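Local atomic coordinates of alkaline phosphatase (Thermus thermophilus, PDB entry 7KWD), a protein that probably works as an alkaline phosphatase, removing phosphate groups with the aid of bound zinc and magnesium ions. Residues L356-P360 / A388-K392; R37-L41 / H261-F265; G181-F185 / L196-F200; K203-R209 / R221-F226. All coordinates share one frame; numbering follows the deposited sequence.

Interaction 1 of 4, residues L356-P360 / A388-K392; sequences LGQAP and AIREK
NE of Arg-390 is pressed against Ala-359, 3.3 Å from its CA and 3.4 Å from its CB. It is a polar atom buried by carbon, and it has no hydrogen-bonding partner in the model. The motif is a loop packed on a helix end. Residues 356-360 connect helix 349-356 to helix 362-373, and they rest on the last turn of helix 379-391. Gly-357, with positive phi, is where the chain leaves the first of these helices. No hydrogen bond crosses the contact.

Arg-390 runs alongside Gln-358, Ala-359 and Pro-360. Its chain bends at chi3 (105°), and the bend brings the edge of the guanidinium to Ala-359 CA. The methylenes below it touch backbone oxygens. CG is 3.6 Å from Gln-358 O, and CD is 3.6 Å from Pro-360 O.

Ile-389 forms the apolar half, and its two branches diverge. CG1 stands beside the backbone N (chi1 -69°), and CG2 beside the carbonyl carbon. CD1, at the end of the longer branch, meets Pro-360 CG at 4.0 Å. It also meets Leu-356 CD1 at 4.2 Å, where the two side chains cross at about a right angle. Leu-356 packs in addition on Val-365 and Ala-368 of helix 362-373, so helix 362-373 shares this small apolar patch. Ile-389 also touches Pro-405. The contact is at the protein surface, away from the metal sites. The proline ring joins the two halves: Pro-360 CD touches Ile-389 CG2 at 4.0 Å and Arg-390 CG at 4.1 Å.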
loop_
_atom_site.group_PDB
_atom_site.type_symbol
_atom_site.label_atom_id
_atom_site.label_comp_id
_atom_site.label_asym_id
_atom_site.label_seq_id
_atom_site.Cartn_x
_atom_site.Cartn_y
_atom_site.Cartn_z
ATOM N N LEU A 356 8.979 16.719 27.113
ATOM C CA LEU A 356 9.969 17.732 26.793
ATOM C C LEU A 356 9.479 19.149 27.068
ATOM O O LEU A 356 10.296 20.051 27.303
ATOM C CB LEU A 356 10.338 17.602 25.325
ATOM C CG LEU A 356 11.247 16.428 24.971
ATOM C CD1 LEU A 356 11.358 16.338 23.455
ATOM C CD2 LEU A 356 12.623 16.589 25.622
ATOM N N GLY A 357 8.177 19.375 27.005
ATOM C CA GLY A 357 7.679 20.698 27.259
ATOM C C GLY A 357 8.101 21.672 26.177
ATOM O O GLY A 357 8.726 21.318 25.178
ATOM N N GLN A 358 7.777 22.942 26.427
ATOM C CA GLN A 358 7.786 23.967 25.390
ATOM C C GLN A 358 9.153 24.587 25.127
ATOM O O GLN A 358 9.326 25.263 24.104
ATOM C CB GLN A 358 6.781 25.059 25.765
ATOM C CG GLN A 358 5.497 25.023 24.944
ATOM C CD GLN A 358 4.685 26.299 25.080
ATOM O OE1 GLN A 358 5.221 27.410 24.981
ATOM N NE2 GLN A 358 3.384 26.148 25.309
ATOM N N ALA A 359 10.137 24.368 25.986
ATOM C CA ALA A 359 11.474 24.925 25.779
ATOM C C ALA A 359 12.505 23.902 26.230
ATOM O O ALA A 359 13.252 24.120 27.184
ATOM C CB ALA A 359 11.633 26.247 26.527
ATOM N N PRO A 360 12.539 22.752 25.570
ATOM C CA PRO A 360 13.558 21.753 25.894
ATOM C C PRO A 360 14.916 22.179 25.380
ATOM O O PRO A 360 15.052 22.933 24.411
ATOM C CB PRO A 360 13.067 20.501 25.158
ATOM C CG PRO A 360 12.422 21.080 23.928
ATOM C CD PRO A 360 11.709 22.333 24.422
ATOM N N ALA A 388 12.472 22.827 15.778
ATOM C CA ALA A 388 11.113 22.565 15.339
ATOM C C ALA A 388 10.131 22.839 16.467
ATOM O O ALA A 388 9.086 23.458 16.246
ATOM C CB ALA A 388 11.012 21.127 14.828
ATOM N N ILE A 389 10.464 22.417 17.687
ATOM C CA ILE A 389 9.575 22.640 18.823
ATOM C C ILE A 389 9.518 24.117 19.191
ATOM O O ILE A 389 8.449 24.651 19.506
ATOM C CB ILE A 389 10.041 21.819 20.042
ATOM C CG1 ILE A 389 9.834 20.314 19.822
ATOM C CG2 ILE A 389 9.283 22.247 21.285
ATOM C CD1 ILE A 389 10.723 19.395 20.712
ATOM N N ARG A 390 10.667 24.784 19.224
ATOM C CA ARG A 390 10.742 26.116 19.813
ATOM C C ARG A 390 10.542 27.228 18.798
ATOM O O ARG A 390 9.918 28.240 19.129
ATOM C CB ARG A 390 12.079 26.282 20.528
ATOM C CG ARG A 390 12.124 25.528 21.864
ATOM C CD ARG A 390 13.488 25.611 22.540
ATOM N NE ARG A 390 13.432 26.534 23.664
ATOM C CZ ARG A 390 14.030 27.722 23.692
ATOM N NH1 ARG A 390 14.761 28.142 22.665
ATOM N NH2 ARG A 390 13.898 28.489 24.758
ATOM N N GLU A 391 11.006 27.048 17.563
ATOM C CA GLU A 391 10.924 28.094 16.558
ATOM C C GLU A 391 10.067 27.738 15.354
ATOM O O GLU A 391 10.080 28.481 14.361
ATOM C CB GLU A 391 12.314 28.443 16.032
ATOM C CG GLU A 391 13.318 28.804 17.076
ATOM C CD GLU A 391 14.679 28.967 16.450
ATOM O OE1 GLU A 391 14.775 29.682 15.420
ATOM O OE2 GLU A 391 15.632 28.345 16.969
ATOM N N LYS A 392 9.371 26.611 15.379
ATOM C CA LYS A 392 8.600 26.161 14.218
ATOM C C LYS A 392 9.445 26.178 12.948
ATOM O O LYS A 392 8.988 26.539 11.856
ATOM C CB LYS A 392 7.337 26.999 14.072
ATOM C CG LYS A 392 6.570 27.050 15.403
ATOM C CD LYS A 392 5.064 27.195 15.218
ATOM C CE LYS A 392 4.378 27.573 16.541
ATOM N NZ LYS A 392 5.342 27.815 17.671
#

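Interaction 2 of 4, residues R37-L41 / H261-F265; sequences RYRNL and HRGGF
The amide of Asn-40 stacks on the ring of Phe-265, with the two planes 19° apart. Asn-40 CB lies over that ring face, 4.0 Å from its centroid, in a CH-pi contact. A second flat group, the guanidinium of Arg-39, has Gly-264 CA and Asn-40 OD1 over one face, both offset toward its rim. The Arg-262 carbonyl lies at its edge, near its plane. A water is also at the edge; it accepts from Arg-39 NH2 at 3.2 Å and gives a weak bond to His-261 O.

Asn-40 does double duty. Its OD1 takes the N-H of Phe-265 at 2.9 Å, with the donor tilted 25° from the carbonyl plane. CG stands beside the backbone N (chi1 -53°), which turns the amide toward Phe-265. The next bond is backbone to backbone: Leu-41 N donates to Phe-265 O at 3.1 Å. This backbone bond belongs to the parallel pair of strands 40-46 and 265-271, in the alpha/beta core of the alkaline phosphatase fold.

A type I turn from His-261 to Gly-264 leads into the second strand. At Gly-264 a CB would clash with Arg-39 O and Asn-40 OD1, so the close approach depends on glycine.

Strand 40-46 runs between strands 265-271 and 310-325. On the latter side, Asp-309 forms a salt bridge with Arg-39 NE, and Thr-310 OG1 bonds to Asn-40 ND2. Phe-265 and His-261 touch Ala-135 of strand 135-140, and helix 459-468 packs on Leu-41 through Met-464 and Leu-468.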
loop_
_atom_site.group_PDB
_atom_site.type_symbol
_atom_site.label_atom_id
_atom_site.label_comp_id
_atom_site.label_asym_id
_atom_site.label_seq_id
_atom_site.Cartn_x
_atom_site.Cartn_y
_atom_site.Cartn_z
ATOM N N ARG A 37 -28.003 -13.158 5.851
ATOM C CA ARG A 37 -28.641 -12.183 6.725
ATOM C C ARG A 37 -28.185 -12.428 8.155
ATOM O O ARG A 37 -27.761 -13.528 8.504
ATOM C CB ARG A 37 -30.133 -12.254 6.622
ATOM C CG ARG A 37 -30.652 -11.774 5.286
ATOM C CD ARG A 37 -31.882 -12.578 4.919
ATOM N NE ARG A 37 -32.275 -12.549 3.506
ATOM C CZ ARG A 37 -33.409 -12.012 3.055
ATOM N NH1 ARG A 37 -34.244 -11.407 3.894
ATOM N NH2 ARG A 37 -33.699 -12.061 1.769
ATOM N N TYR A 38 -28.234 -11.365 8.960
ATOM C CA TYR A 38 -27.685 -11.363 10.294
ATOM C C TYR A 38 -28.594 -10.531 11.172
ATOM O O TYR A 38 -29.362 -9.703 10.681
ATOM C CB TYR A 38 -26.254 -10.791 10.308
ATOM C CG TYR A 38 -25.291 -11.579 9.470
ATOM C CD1 TYR A 38 -24.593 -12.650 9.996
ATOM C CD2 TYR A 38 -25.074 -11.237 8.146
ATOM C CE1 TYR A 38 -23.689 -13.364 9.207
ATOM C CE2 TYR A 38 -24.202 -11.941 7.351
ATOM C CZ TYR A 38 -23.510 -13.001 7.876
ATOM O OH TYR A 38 -22.641 -13.692 7.077
ATOM N N ARG A 39 -28.498 -10.775 12.484
ATOM C CA ARG A 39 -29.175 -9.960 13.480
ATOM C C ARG A 39 -28.271 -8.895 14.085
ATOM O O ARG A 39 -28.764 -7.843 14.497
ATOM C CB ARG A 39 -29.738 -10.820 14.630
ATOM C CG ARG A 39 -30.951 -10.134 15.340
ATOM C CD ARG A 39 -31.504 -10.901 16.571
ATOM N NE ARG A 39 -30.402 -11.368 17.387
ATOM C CZ ARG A 39 -30.266 -11.171 18.694
ATOM N NH1 ARG A 39 -31.201 -10.526 19.385
ATOM N NH2 ARG A 39 -29.167 -11.642 19.301
ATOM N N ASN A 40 -26.968 -9.157 14.167
ATOM C CA ASN A 40 -26.021 -8.254 14.810
ATOM C C ASN A 40 -24.895 -7.926 13.835
ATOM O O ASN A 40 -24.531 -8.733 12.984
ATOM C CB ASN A 40 -25.428 -8.855 16.082
ATOM C CG ASN A 40 -26.483 -9.326 17.053
ATOM O OD1 ASN A 40 -27.442 -8.611 17.355
ATOM N ND2 ASN A 40 -26.318 -10.536 17.549
ATOM N N LEU A 41 -24.332 -6.730 13.995
ATOM C CA LEU A 41 -23.302 -6.216 13.098
ATOM C C LEU A 41 -22.254 -5.546 13.960
ATOM O O LEU A 41 -22.579 -4.652 14.747
ATOM C CB LEU A 41 -23.887 -5.204 12.113
ATOM C CG LEU A 41 -22.901 -4.495 11.193
ATOM C CD1 LEU A 41 -22.310 -5.481 10.207
ATOM C CD2 LEU A 41 -23.623 -3.369 10.473
ATOM N N HIS A 261 -29.202 -7.212 24.595
ATOM C CA HIS A 261 -30.396 -6.547 24.079
ATOM C C HIS A 261 -31.197 -7.472 23.178
ATOM O O HIS A 261 -30.657 -8.156 22.301
ATOM C CB HIS A 261 -29.951 -5.299 23.312
ATOM C CG HIS A 261 -31.026 -4.287 23.061
ATOM N ND1 HIS A 261 -31.396 -3.345 24.000
ATOM C CD2 HIS A 261 -31.741 -4.003 21.938
ATOM C CE1 HIS A 261 -32.328 -2.554 23.484
ATOM N NE2 HIS A 261 -32.555 -2.930 22.233
ATOM N N ARG A 262 -32.515 -7.477 23.385
ATOM C CA ARG A 262 -33.357 -8.475 22.721
ATOM C C ARG A 262 -33.402 -8.246 21.220
ATOM O O ARG A 262 -33.261 -9.193 20.424
ATOM C CB ARG A 262 -34.766 -8.447 23.315
ATOM C CG ARG A 262 -35.703 -9.545 22.811
ATOM C CD ARG A 262 -37.166 -9.081 22.843
ATOM N NE ARG A 262 -38.070 -10.069 23.434
ATOM C CZ ARG A 262 -38.545 -11.138 22.797
ATOM N NH1 ARG A 262 -38.202 -11.377 21.537
ATOM N NH2 ARG A 262 -39.363 -11.972 23.426
ATOM N N GLY A 263 -33.531 -6.990 20.816
ATOM C CA GLY A 263 -33.586 -6.625 19.405
ATOM C C GLY A 263 -32.285 -6.725 18.626
ATOM O O GLY A 263 -32.279 -6.410 17.432
ATOM N N GLY A 264 -31.201 -7.181 19.230
ATOM C CA GLY A 264 -29.944 -7.227 18.513
ATOM C C GLY A 264 -29.223 -5.896 18.612
ATOM O O GLY A 264 -29.710 -4.930 19.219
ATOM N N PHE A 265 -28.035 -5.842 18.004
ATOM C CA PHE A 265 -27.199 -4.661 18.191
ATOM C C PHE A 265 -26.263 -4.399 17.028
ATOM O O PHE A 265 -25.977 -5.282 16.214
ATOM C CB PHE A 265 -26.359 -4.808 19.476
ATOM C CG PHE A 265 -25.204 -5.782 19.341
ATOM C CD1 PHE A 265 -25.364 -7.108 19.731
ATOM C CD2 PHE A 265 -23.953 -5.355 18.858
ATOM C CE1 PHE A 265 -24.306 -8.014 19.609
ATOM C CE2 PHE A 265 -22.896 -6.242 18.744
ATOM C CZ PHE A 265 -23.075 -7.584 19.139
HETATM O O HOH W 1 -29.411 -11.283 22.485
#

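Interaction 3 of 4, residues G181-F185 / L196-F200; sequences GDRFF and LYAAF
Phe-185 CB is a bump pressed onto the flat face of Tyr-197, 3.6 Å from the ring centroid. Beyond CB, the CD2-CE2 edge of the Phe-185 ring fits between Leu-196 and Phe-200. Its CD2 touches Leu-196 CD1 at 3.8 Å. Its CE2 meets Phe-200 CE1 at 3.7 Å, with the two ring planes 55° apart. CG of Phe-185 is beside the backbone N (chi1 -68°), which sends the ring into this hollow. Phe-185, Tyr-197 and Phe-200 form an aromatic cluster. It fastens the loop after strand 176-178 to the first turn of helix 196-202. Leu-223 of strand 222-225 also packs on Phe-185 and Phe-200.

The hydroxyl of Tyr-197 is held by the carboxylate of Asp-182. The two side chains cross at about a right angle, yet the carboxylate is nearly coplanar with the ring. Tyr-197 OH donates to Asp-182 OD1 at 2.6 Å. OD1 uses its anti lone pair, while OD2 bonds to Asn-186. A leucine in place of Tyr-197 would probably leave Asp-182 OD1 without this donor and uncover one side of Phe-185 CB. At the helix start, Leu-196 N makes a weak bond to Phe-185 O at 3.2 Å.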
loop_
_atom_site.group_PDB
_atom_site.type_symbol
_atom_site.label_atom_id
_atom_site.label_comp_id
_atom_site.label_asym_id
_atom_site.label_seq_id
_atom_site.Cartn_x
_atom_site.Cartn_y
_atom_site.Cartn_z
ATOM N N GLY A 181 -12.125 12.300 25.328
ATOM C CA GLY A 181 -12.825 13.558 25.130
ATOM C C GLY A 181 -13.515 14.169 26.342
ATOM O O GLY A 181 -14.593 14.752 26.219
ATOM N N ASP A 182 -12.882 14.098 27.519
ATOM C CA ASP A 182 -13.477 14.753 28.693
ATOM C C ASP A 182 -13.676 16.252 28.445
ATOM O O ASP A 182 -14.620 16.854 28.981
ATOM C CB ASP A 182 -12.602 14.499 29.930
ATOM C CG ASP A 182 -13.215 15.042 31.212
ATOM O OD1 ASP A 182 -14.325 14.630 31.588
ATOM O OD2 ASP A 182 -12.565 15.888 31.839
ATOM N N ARG A 183 -12.815 16.862 27.623
ATOM C CA ARG A 183 -12.948 18.286 27.351
ATOM C C ARG A 183 -14.313 18.657 26.777
ATOM O O ARG A 183 -14.691 19.837 26.856
ATOM C CB ARG A 183 -11.817 18.746 26.421
ATOM C CG ARG A 183 -11.916 18.321 24.954
ATOM C CD ARG A 183 -10.578 18.554 24.169
ATOM N NE ARG A 183 -10.550 19.911 23.638
ATOM C CZ ARG A 183 -10.274 20.247 22.376
ATOM N NH1 ARG A 183 -9.981 19.325 21.459
ATOM N NH2 ARG A 183 -10.305 21.530 22.033
ATOM N N PHE A 184 -15.069 17.695 26.228
ATOM C CA PHE A 184 -16.374 17.978 25.637
ATOM C C PHE A 184 -17.534 17.612 26.560
ATOM O O PHE A 184 -18.700 17.866 26.209
ATOM C CB PHE A 184 -16.526 17.260 24.271
ATOM C CG PHE A 184 -15.373 17.507 23.341
ATOM C CD1 PHE A 184 -15.074 18.792 22.921
ATOM C CD2 PHE A 184 -14.575 16.455 22.901
ATOM C CE1 PHE A 184 -13.977 19.030 22.101
ATOM C CE2 PHE A 184 -13.504 16.671 22.075
ATOM C CZ PHE A 184 -13.194 17.964 21.661
ATOM N N PHE A 185 -17.259 17.071 27.744
ATOM C CA PHE A 185 -18.324 16.672 28.657
ATOM C C PHE A 185 -18.239 17.334 30.024
ATOM O O PHE A 185 -19.268 17.547 30.667
ATOM C CB PHE A 185 -18.292 15.146 28.862
ATOM C CG PHE A 185 -18.662 14.352 27.638
ATOM C CD1 PHE A 185 -17.719 14.101 26.648
ATOM C CD2 PHE A 185 -19.942 13.831 27.490
ATOM C CE1 PHE A 185 -18.053 13.341 25.515
ATOM C CE2 PHE A 185 -20.279 13.092 26.360
ATOM C CZ PHE A 185 -19.326 12.858 25.374
ATOM N N LEU A 196 -22.410 17.933 31.178
ATOM C CA LEU A 196 -23.068 16.917 30.361
ATOM C C LEU A 196 -23.061 15.555 31.040
ATOM O O LEU A 196 -23.960 14.739 30.805
ATOM C CB LEU A 196 -22.385 16.792 29.008
ATOM C CG LEU A 196 -23.091 17.280 27.770
ATOM C CD1 LEU A 196 -22.389 16.540 26.585
ATOM C CD2 LEU A 196 -24.547 17.066 27.730
ATOM N N TYR A 197 -22.063 15.281 31.880
ATOM C CA TYR A 197 -22.077 14.022 32.616
ATOM C C TYR A 197 -23.356 13.892 33.409
ATOM O O TYR A 197 -24.031 12.852 33.373
ATOM C CB TYR A 197 -20.871 13.930 33.541
ATOM C CG TYR A 197 -19.584 13.660 32.775
ATOM C CD1 TYR A 197 -19.401 12.484 32.063
ATOM C CD2 TYR A 197 -18.574 14.588 32.756
ATOM C CE1 TYR A 197 -18.253 12.252 31.364
ATOM C CE2 TYR A 197 -17.409 14.352 32.083
ATOM C CZ TYR A 197 -17.258 13.189 31.380
ATOM O OH TYR A 197 -16.089 12.962 30.705
ATOM N N ALA A 198 -23.713 14.960 34.124
ATOM C CA ALA A 198 -24.937 14.944 34.912
ATOM C C ALA A 198 -26.138 14.677 34.027
ATOM O O ALA A 198 -27.052 13.948 34.418
ATOM C CB ALA A 198 -25.110 16.271 35.664
ATOM N N ALA A 199 -26.150 15.261 32.820
ATOM C CA ALA A 199 -27.298 15.085 31.935
ATOM C C ALA A 199 -27.394 13.646 31.432
ATOM O O ALA A 199 -28.492 13.095 31.309
ATOM C CB ALA A 199 -27.207 16.066 30.769
ATOM N N PHE A 200 -26.253 13.012 31.149
ATOM C CA PHE A 200 -26.285 11.593 30.813
ATOM C C PHE A 200 -26.762 10.769 31.999
ATOM O O PHE A 200 -27.580 9.856 31.853
ATOM C CB PHE A 200 -24.901 11.128 30.367
ATOM C CG PHE A 200 -24.605 11.323 28.874
ATOM C CD1 PHE A 200 -24.158 12.539 28.390
ATOM C CD2 PHE A 200 -24.719 10.258 27.981
ATOM C CE1 PHE A 200 -23.848 12.715 27.043
ATOM C CE2 PHE A 200 -24.428 10.423 26.646
ATOM C CZ PHE A 200 -23.980 11.657 26.172
#

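Interaction 4 of 4, residues K203-R209 / R221-F226; sequences KGYGVVR and RLLGVF
Arg-221 and Tyr-205 cross at about a right angle. NH1 of Arg-221 stands over the tyrosine ring face, with the guanidinium and ring planes 63° apart. The cation-pi distance from Arg-221 CZ to the ring centroid is long, so any attraction is weak. The firmer hold is on Lys-203 O, which accepts a hydrogen bond from Arg-221 NH1 at 2.8 Å and a weak one from NH2 at 3.1 Å. A bend at chi3 (-79°) turns the guanidinium back to this carbonyl. A methionine in place of Arg-221 would probably leave Lys-203 O without either donor. One water links Arg-221 NH1 to Tyr-205 OH, which also bonds to Ala-174 O. Another joins Gly-204 O to Arg-221 N.

Strands 206-208 and 222-225 run parallel, 15° apart, as the two strands of a beta-alpha-beta unit with helix 211-216. Their ladder begins with Gly-206 N to Arg-221 O. It continues with Leu-223 N to Gly-206 O at 2.9 Å, a nearly straight bond. Val-208 N to Leu-223 O and Val-225 N to Val-208 O complete it.

Val-208 and Leu-222 point to the face covered by helix 211-216. There Val-208 CG2 meets Leu-222 CD2 at 4.0 Å and Phe-226 CZ at 4.1 Å. It also lies 3.5 Å from Gly-224 CA, where a CB would be tight against it and would clash with Phe-226 CZ. Val-207 and Leu-223 point to the other face, where both touch Tyr-197 of helix 196-202.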
loop_
_atom_site.group_PDB
_atom_site.type_symbol
_atom_site.label_atom_id
_atom_site.label_comp_id
_atom_site.label_asym_id
_atom_site.label_seq_id
_atom_site.Cartn_x
_atom_site.Cartn_y
_atom_site.Cartn_z
ATOM N N LYS A 203 -30.428 10.470 32.307
ATOM C CA LYS A 203 -31.049 9.556 31.358
ATOM C C LYS A 203 -30.668 8.102 31.629
ATOM O O LYS A 203 -31.019 7.223 30.847
ATOM C CB LYS A 203 -30.676 9.994 29.943
ATOM C CG LYS A 203 -31.433 11.281 29.534
ATOM C CD LYS A 203 -31.962 11.264 28.098
ATOM C CE LYS A 203 -33.447 11.683 28.033
ATOM N NZ LYS A 203 -34.367 10.621 28.588
ATOM N N GLY A 204 -30.004 7.827 32.747
ATOM C CA GLY A 204 -29.801 6.470 33.183
ATOM C C GLY A 204 -28.455 5.881 32.850
ATOM O O GLY A 204 -28.206 4.728 33.212
ATOM N N TYR A 205 -27.565 6.643 32.223
ATOM C CA TYR A 205 -26.235 6.135 31.943
ATOM C C TYR A 205 -25.403 6.021 33.208
ATOM O O TYR A 205 -25.407 6.920 34.053
ATOM C CB TYR A 205 -25.489 7.053 30.975
ATOM C CG TYR A 205 -25.977 7.049 29.561
ATOM C CD1 TYR A 205 -27.045 7.837 29.183
ATOM C CD2 TYR A 205 -25.328 6.301 28.581
ATOM C CE1 TYR A 205 -27.484 7.865 27.860
ATOM C CE2 TYR A 205 -25.747 6.333 27.263
ATOM C CZ TYR A 205 -26.842 7.114 26.914
ATOM O OH TYR A 205 -27.288 7.131 25.608
ATOM N N GLY A 206 -24.668 4.915 33.315
ATOM C CA GLY A 206 -23.541 4.841 34.217
ATOM C C GLY A 206 -22.377 5.582 33.598
ATOM O O GLY A 206 -22.059 5.390 32.420
ATOM N N VAL A 207 -21.770 6.474 34.376
ATOM C CA VAL A 207 -20.673 7.303 33.907
ATOM C C VAL A 207 -19.403 6.777 34.542
ATOM O O VAL A 207 -19.317 6.674 35.773
ATOM C CB VAL A 207 -20.891 8.778 34.266
ATOM C CG1 VAL A 207 -19.763 9.607 33.738
ATOM C CG2 VAL A 207 -22.199 9.269 33.693
ATOM N N VAL A 208 -18.419 6.458 33.712
ATOM C CA VAL A 208 -17.159 5.895 34.169
ATOM C C VAL A 208 -16.032 6.695 33.548
ATOM O O VAL A 208 -16.129 7.157 32.410
ATOM C CB VAL A 208 -17.003 4.389 33.818
ATOM C CG1 VAL A 208 -17.869 3.527 34.768
ATOM C CG2 VAL A 208 -17.336 4.154 32.346
ATOM N N ARG A 209 -14.949 6.821 34.280
ATOM C CA ARG A 209 -13.876 7.709 33.852
ATOM C C ARG A 209 -12.509 7.082 34.005
ATOM O O ARG A 209 -11.519 7.713 33.617
ATOM C CB ARG A 209 -13.906 9.026 34.665
ATOM C CG ARG A 209 -15.220 9.810 34.623
ATOM C CD ARG A 209 -15.050 11.105 35.436
ATOM N NE ARG A 209 -16.122 12.072 35.264
ATOM C CZ ARG A 209 -17.336 11.965 35.801
ATOM N NH1 ARG A 209 -17.682 10.888 36.530
ATOM N NH2 ARG A 209 -18.212 12.944 35.595
ATOM N N ARG A 221 -26.443 0.801 30.561
ATOM C CA ARG A 221 -25.983 1.759 29.561
ATOM C C ARG A 221 -24.817 2.540 30.138
ATOM O O ARG A 221 -24.773 2.813 31.344
ATOM C CB ARG A 221 -27.107 2.695 29.135
ATOM C CG ARG A 221 -28.176 1.946 28.311
ATOM C CD ARG A 221 -29.360 2.823 27.921
ATOM N NE ARG A 221 -30.248 2.954 29.062
ATOM C CZ ARG A 221 -30.708 4.109 29.527
ATOM N NH1 ARG A 221 -30.378 5.232 28.917
ATOM N NH2 ARG A 221 -31.505 4.135 30.594
ATOM N N LEU A 222 -23.858 2.859 29.273
ATOM C CA LEU A 222 -22.539 3.317 29.684
ATOM C C LEU A 222 -22.106 4.543 28.893
ATOM O O LEU A 222 -22.162 4.553 27.662
ATOM C CB LEU A 222 -21.484 2.227 29.441
ATOM C CG LEU A 222 -21.018 1.336 30.554
ATOM C CD1 LEU A 222 -19.767 0.629 30.045
ATOM C CD2 LEU A 222 -20.711 2.137 31.796
ATOM N N LEU A 223 -21.609 5.536 29.597
ATOM C CA LEU A 223 -20.795 6.580 29.013
ATOM C C LEU A 223 -19.456 6.498 29.712
ATOM O O LEU A 223 -19.382 6.681 30.927
ATOM C CB LEU A 223 -21.428 7.952 29.186
ATOM C CG LEU A 223 -20.494 9.101 28.831
ATOM C CD1 LEU A 223 -20.070 9.024 27.356
ATOM C CD2 LEU A 223 -21.124 10.454 29.087
ATOM N N GLY A 224 -18.407 6.203 28.959
ATOM C CA GLY A 224 -17.063 6.146 29.508
ATOM C C GLY A 224 -16.112 7.044 28.748
ATOM O O GLY A 224 -15.953 6.915 27.532
ATOM N N VAL A 225 -15.499 7.986 29.462
ATOM C CA VAL A 225 -14.638 9.021 28.901
ATOM C C VAL A 225 -13.374 9.002 29.747
ATOM O O VAL A 225 -13.431 9.264 30.951
ATOM C CB VAL A 225 -15.319 10.397 28.922
ATOM C CG1 VAL A 225 -14.479 11.439 28.283
ATOM C CG2 VAL A 225 -16.653 10.384 28.177
ATOM N N PHE A 226 -12.236 8.673 29.127
ATOM C CA PHE A 226 -11.064 8.260 29.870
ATOM C C PHE A 226 -9.845 9.150 29.744
ATOM O O PHE A 226 -8.828 8.863 30.387
ATOM C CB PHE A 226 -10.701 6.833 29.436
ATOM C CG PHE A 226 -11.822 5.868 29.609
ATOM C CD1 PHE A 226 -12.124 5.344 30.858
ATOM C CD2 PHE A 226 -12.615 5.529 28.535
ATOM C CE1 PHE A 226 -13.198 4.460 31.016
ATOM C CE2 PHE A 226 -13.679 4.670 28.666
ATOM C CZ PHE A 226 -13.982 4.120 29.906
HETATM O O HOH W 2 -28.047 2.007 32.692
HETATM O O HOH W 3 -29.928 5.296 26.140
#

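How the interactions relate
Interactions 3 and 4 are neighbours, with centres 9 Å apart. Helix 196-202 leads into strand 206-208, and Phe-200 and Tyr-205 meet edge-to-face. Tyr-197 packs on Val-225 and makes a cation-pi contact with Arg-209. Together the two contacts set helix 196-202 on one face of the parallel strands 206-208 and 222-225. Interaction 2 reaches the same sheet about 8 Å from interaction 4 by nearest atoms. It pairs segments 220 residues apart, and interactions 3 and 4 both fall within that span. Interaction 1 comes last in the chain. Its centre is 51 Å from that of interaction 2, across the chain's centre, and it packs an interhelical loop on helix 379-391 at the surface.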